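Local coordinates for protein precorrin-2 dehydrogenase (Bacillus megaterium, PDB 3DFZ) that catalyses the NAD-dependent dehydrogenation of precorrin-2 to sirohydrochlorin, a precursor of both siroheme and anaerobically made adenosylcobalamin, and works as a homodimer, at residues T198-D203 / R213-Q218. Numbering follows the deposited sequence.
Sequences TEIIDD and REFLQQ
The branch methyl of I200 sits squarely over one face of the F215 ring: CG2 of I200 lies 3.5 Å from the centroid of the F215 ring and 12° off the ring normal, which identifies a CH-pi contact. Its distances to the ring atoms support this, running from 3.5 Å between I200 CG2 and F215 CZ to 4.0 Å between I200 CG2 and F215 CD1, so the methyl is nearly centred. The I200 torsion explains which branch is used: with chi1 at 58°, CG1 occupies the slot between backbone N and carbonyl carbon, leaving CG2 beside the N and directed at the ring. F215 CG is anti to the backbone N, which carries the ring off its helix towards I200. At the ring edge, E199 OE1 stands 3.6 Å from F215 CE1, near the ring plane, where the weakly positive C-H edge probably suits a carboxylate oxygen; the carboxylate is turned 89° from the ring. E199 OE1 is also 4.1 Å from Q218 NE2, too long for a hydrogen bond. Replacing F215 by an alanine here would probably leave the I200 methyl without its aromatic face and open a gap between the two segments. Farther out, Y172 OH hydrogen-bonds the carbonyl O of I200, anchoring the backbone that carries the methyl. The contact thus packs the turn between helices 190-199 and 203-207 against helix 209-218 in the SirC C-terminal domain, away from the residues thought to bind NAD, with C179 of helix 168-184 and Y205 of helix 203-207 each touching both I200 and F215.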
ATOM      1  N   THR B 198      -5.590 -24.755  -3.849  1.00 19.02           N
ATOM      2  CA  THR B 198      -6.966 -24.247  -4.025  1.00 19.02           C
ATOM      3  C   THR B 198      -7.932 -24.897  -3.046  1.00 17.76           C
ATOM      4  O   THR B 198      -8.796 -24.231  -2.465  1.00 16.61           O
ATOM      5  CB  THR B 198      -7.496 -24.540  -5.456  1.00 21.12           C
ATOM      6  OG1 THR B 198      -6.534 -24.090  -6.402  1.00 22.96           O
ATOM      7  CG2 THR B 198      -8.806 -23.819  -5.730  1.00 21.71           C
ATOM      8  N   GLU B 199      -7.767 -26.210  -2.901  1.00 18.08           N
ATOM      9  CA  GLU B 199      -8.649 -27.108  -2.156  1.00 17.78           C
ATOM     10  C   GLU B 199      -8.907 -26.618  -0.717  1.00 15.59           C
ATOM     11  O   GLU B 199     -10.012 -26.733  -0.187  1.00 15.25           O
ATOM     12  CB  GLU B 199      -8.000 -28.505  -2.139  1.00 18.85           C
ATOM     13  CG  GLU B 199      -8.862 -29.622  -1.578  1.00 20.74           C
ATOM     14  CD  GLU B 199      -8.481 -30.992  -2.121  1.00 24.79           C
ATOM     15  OE1 GLU B 199      -7.422 -31.526  -1.695  1.00 24.98           O
ATOM     16  OE2 GLU B 199      -9.246 -31.540  -2.976  1.00 27.43           O
ATOM     17  N   ILE B 200      -7.878 -26.022  -0.134  1.00 14.02           N
ATOM     18  CA  ILE B 200      -7.816 -25.738   1.278  1.00 12.22           C
ATOM     19  C   ILE B 200      -8.311 -24.336   1.609  1.00 11.50           C
ATOM     20  O   ILE B 200      -8.131 -23.882   2.722  1.00 10.25           O
ATOM     21  CB  ILE B 200      -6.348 -25.959   1.824  1.00 12.03           C
ATOM     22  CG1 ILE B 200      -5.343 -25.093   1.076  1.00 11.81           C
ATOM     23  CG2 ILE B 200      -5.987 -27.419   1.735  1.00 12.20           C
ATOM     24  CD1 ILE B 200      -3.844 -25.181   1.616  1.00 11.73           C
ATOM     25  N   ILE B 201      -8.895 -23.653   0.617  1.00 12.12           N
ATOM     26  CA  ILE B 201      -9.512 -22.347   0.818  1.00 11.89           C
ATOM     27  C   ILE B 201     -11.045 -22.459   0.918  1.00 12.25           C
ATOM     28  O   ILE B 201     -11.744 -22.360  -0.082  1.00 13.58           O
ATOM     29  CB  ILE B 201      -9.131 -21.342  -0.318  1.00 12.64           C
ATOM     30  CG1 ILE B 201      -7.604 -21.248  -0.520  1.00 12.94           C
ATOM     31  CG2 ILE B 201      -9.731 -19.957  -0.076  1.00 12.23           C
ATOM     32  CD1 ILE B 201      -6.760 -21.022   0.746  1.00 10.13           C
ATOM     33  N   ASP B 202     -11.542 -22.705   2.126  1.00 11.73           N
ATOM     34  CA  ASP B 202     -12.946 -22.489   2.492  1.00 11.99           C
ATOM     35  C   ASP B 202     -13.106 -22.311   4.027  1.00 11.11           C
ATOM     36  O   ASP B 202     -12.143 -22.440   4.758  1.00 10.47           O
ATOM     37  CB  ASP B 202     -13.864 -23.589   1.942  1.00 12.67           C
ATOM     38  CG  ASP B 202     -13.595 -24.956   2.542  1.00 12.75           C
ATOM     39  OD1 ASP B 202     -13.371 -25.078   3.756  1.00 12.56           O
ATOM     40  OD2 ASP B 202     -13.639 -25.941   1.783  1.00 15.19           O
ATOM     41  N   ASP B 203     -14.332 -22.044   4.494  1.00 11.30           N
ATOM     42  CA  ASP B 203     -14.619 -21.828   5.928  1.00 10.68           C
ATOM     43  C   ASP B 203     -14.335 -23.043   6.808  1.00  9.90           C
ATOM     44  O   ASP B 203     -13.898 -22.906   7.964  1.00  9.43           O
ATOM     45  CB  ASP B 203     -16.073 -21.360   6.120  1.00 11.61           C
ATOM     46  CG  ASP B 203     -16.322 -19.950   5.592  1.00 12.61           C
ATOM     47  OD1 ASP B 203     -15.387 -19.120   5.633  1.00 13.60           O
ATOM     48  OD2 ASP B 203     -17.470 -19.650   5.183  1.00 14.00           O
ATOM     49  N   ARG B 213      -5.659 -31.227   9.870  1.00 10.46           N
ATOM     50  CA  ARG B 213      -4.739 -32.316  10.192  1.00 11.11           C
ATOM     51  C   ARG B 213      -4.746 -33.481   9.238  1.00 11.92           C
ATOM     52  O   ARG B 213      -3.692 -33.988   8.888  1.00 13.07           O
ATOM     53  CB  ARG B 213      -4.967 -32.809  11.616  1.00 11.15           C
ATOM     54  CG  ARG B 213      -4.634 -31.760  12.640  1.00 10.44           C
ATOM     55  CD  ARG B 213      -5.318 -32.042  13.955  1.00 11.07           C
ATOM     56  NE  ARG B 213      -5.027 -30.975  14.917  1.00 11.31           N
ATOM     57  CZ  ARG B 213      -5.147 -31.107  16.233  1.00 11.76           C
ATOM     58  NH1 ARG B 213      -5.602 -32.250  16.765  1.00 12.75           N
ATOM     59  NH2 ARG B 213      -4.836 -30.095  17.007  1.00 11.89           N
ATOM     60  N   GLU B 214      -5.930 -33.908   8.817  1.00 12.01           N
ATOM     61  CA  GLU B 214      -6.068 -34.967   7.808  1.00 13.09           C
ATOM     62  C   GLU B 214      -5.513 -34.578   6.435  1.00 13.61           C
ATOM     63  O   GLU B 214      -5.108 -35.452   5.680  1.00 14.77           O
ATOM     64  CB  GLU B 214      -7.533 -35.404   7.659  1.00 13.18           C
ATOM     65  CG  GLU B 214      -8.123 -35.986   8.920  1.00 13.39           C
ATOM     66  CD  GLU B 214      -9.517 -36.576   8.754  1.00 14.80           C
ATOM     67  OE1 GLU B 214     -10.271 -36.229   7.786  1.00 14.69           O
ATOM     68  OE2 GLU B 214      -9.845 -37.412   9.618  1.00 15.62           O
ATOM     69  N   PHE B 215      -5.553 -33.287   6.103  1.00 13.00           N
ATOM     70  CA  PHE B 215      -4.970 -32.796   4.855  1.00 14.06           C
ATOM     71  C   PHE B 215      -3.441 -32.787   4.922  1.00 15.02           C
ATOM     72  O   PHE B 215      -2.778 -33.166   3.947  1.00 16.17           O
ATOM     73  CB  PHE B 215      -5.451 -31.391   4.502  1.00 13.10           C
ATOM     74  CG  PHE B 215      -4.905 -30.894   3.196  1.00 13.85           C
ATOM     75  CD1 PHE B 215      -5.457 -31.332   1.985  1.00 14.99           C
ATOM     76  CD2 PHE B 215      -3.807 -30.032   3.164  1.00 13.39           C
ATOM     77  CE1 PHE B 215      -4.932 -30.884   0.761  1.00 16.06           C
ATOM     78  CE2 PHE B 215      -3.285 -29.592   1.965  1.00 14.32           C
ATOM     79  CZ  PHE B 215      -3.843 -30.022   0.755  1.00 15.74           C
ATOM     80  N   LEU B 216      -2.895 -32.366   6.071  1.00  1.92           N
ATOM     81  CA  LEU B 216      -1.452 -32.438   6.327  1.00  5.29           C
ATOM     82  C   LEU B 216      -0.948 -33.864   6.166  1.00  8.88           C
ATOM     83  O   LEU B 216       0.062 -34.077   5.497  1.00 10.95           O
ATOM     84  CB  LEU B 216      -1.077 -31.915   7.729  1.00  7.48           C
ATOM     85  CG  LEU B 216      -1.279 -30.420   7.935  1.00  5.83           C
ATOM     86  CD1 LEU B 216      -1.292 -30.058   9.419  1.00  9.08           C
ATOM     87  CD2 LEU B 216      -0.226 -29.599   7.146  1.00  8.27           C
ATOM     88  N   GLN B 217      -1.657 -34.824   6.776  1.00 10.84           N
ATOM     89  CA  GLN B 217      -1.330 -36.243   6.659  1.00 15.79           C
ATOM     90  C   GLN B 217      -1.387 -36.704   5.202  1.00 15.10           C
ATOM     91  O   GLN B 217      -0.567 -37.504   4.767  1.00 18.55           O
ATOM     92  CB  GLN B 217      -2.313 -37.109   7.473  1.00 19.54           C
ATOM     93  CG  GLN B 217      -2.321 -36.898   8.990  1.00 24.67           C
ATOM     94  CD  GLN B 217      -3.233 -37.902   9.716  1.00 32.00           C
ATOM     95  OE1 GLN B 217      -2.909 -39.096   9.811  1.00 39.21           O
ATOM     96  NE2 GLN B 217      -4.385 -37.420  10.215  1.00 30.62           N
ATOM     97  N   GLN B 218      -2.380 -36.214   4.466  1.00 12.41           N
ATOM     98  CA  GLN B 218      -2.589 -36.589   3.075  1.00 14.27           C
ATOM     99  C   GLN B 218      -1.429 -36.187   2.155  1.00 14.83           C
ATOM    100  O   GLN B 218      -0.961 -36.994   1.352  1.00 18.30           O
ATOM    101  CB  GLN B 218      -3.898 -35.998   2.565  1.00 13.38           C
ATOM    102  CG  GLN B 218      -4.025 -35.964   1.052  1.00 16.88           C
ATOM    103  CD  GLN B 218      -5.318 -35.348   0.608  1.00 18.93           C
ATOM    104  OE1 GLN B 218      -6.245 -35.192   1.412  1.00 16.94           O
ATOM    105  NE2 GLN B 218      -5.407 -35.005  -0.690  1.00 23.42           N
TER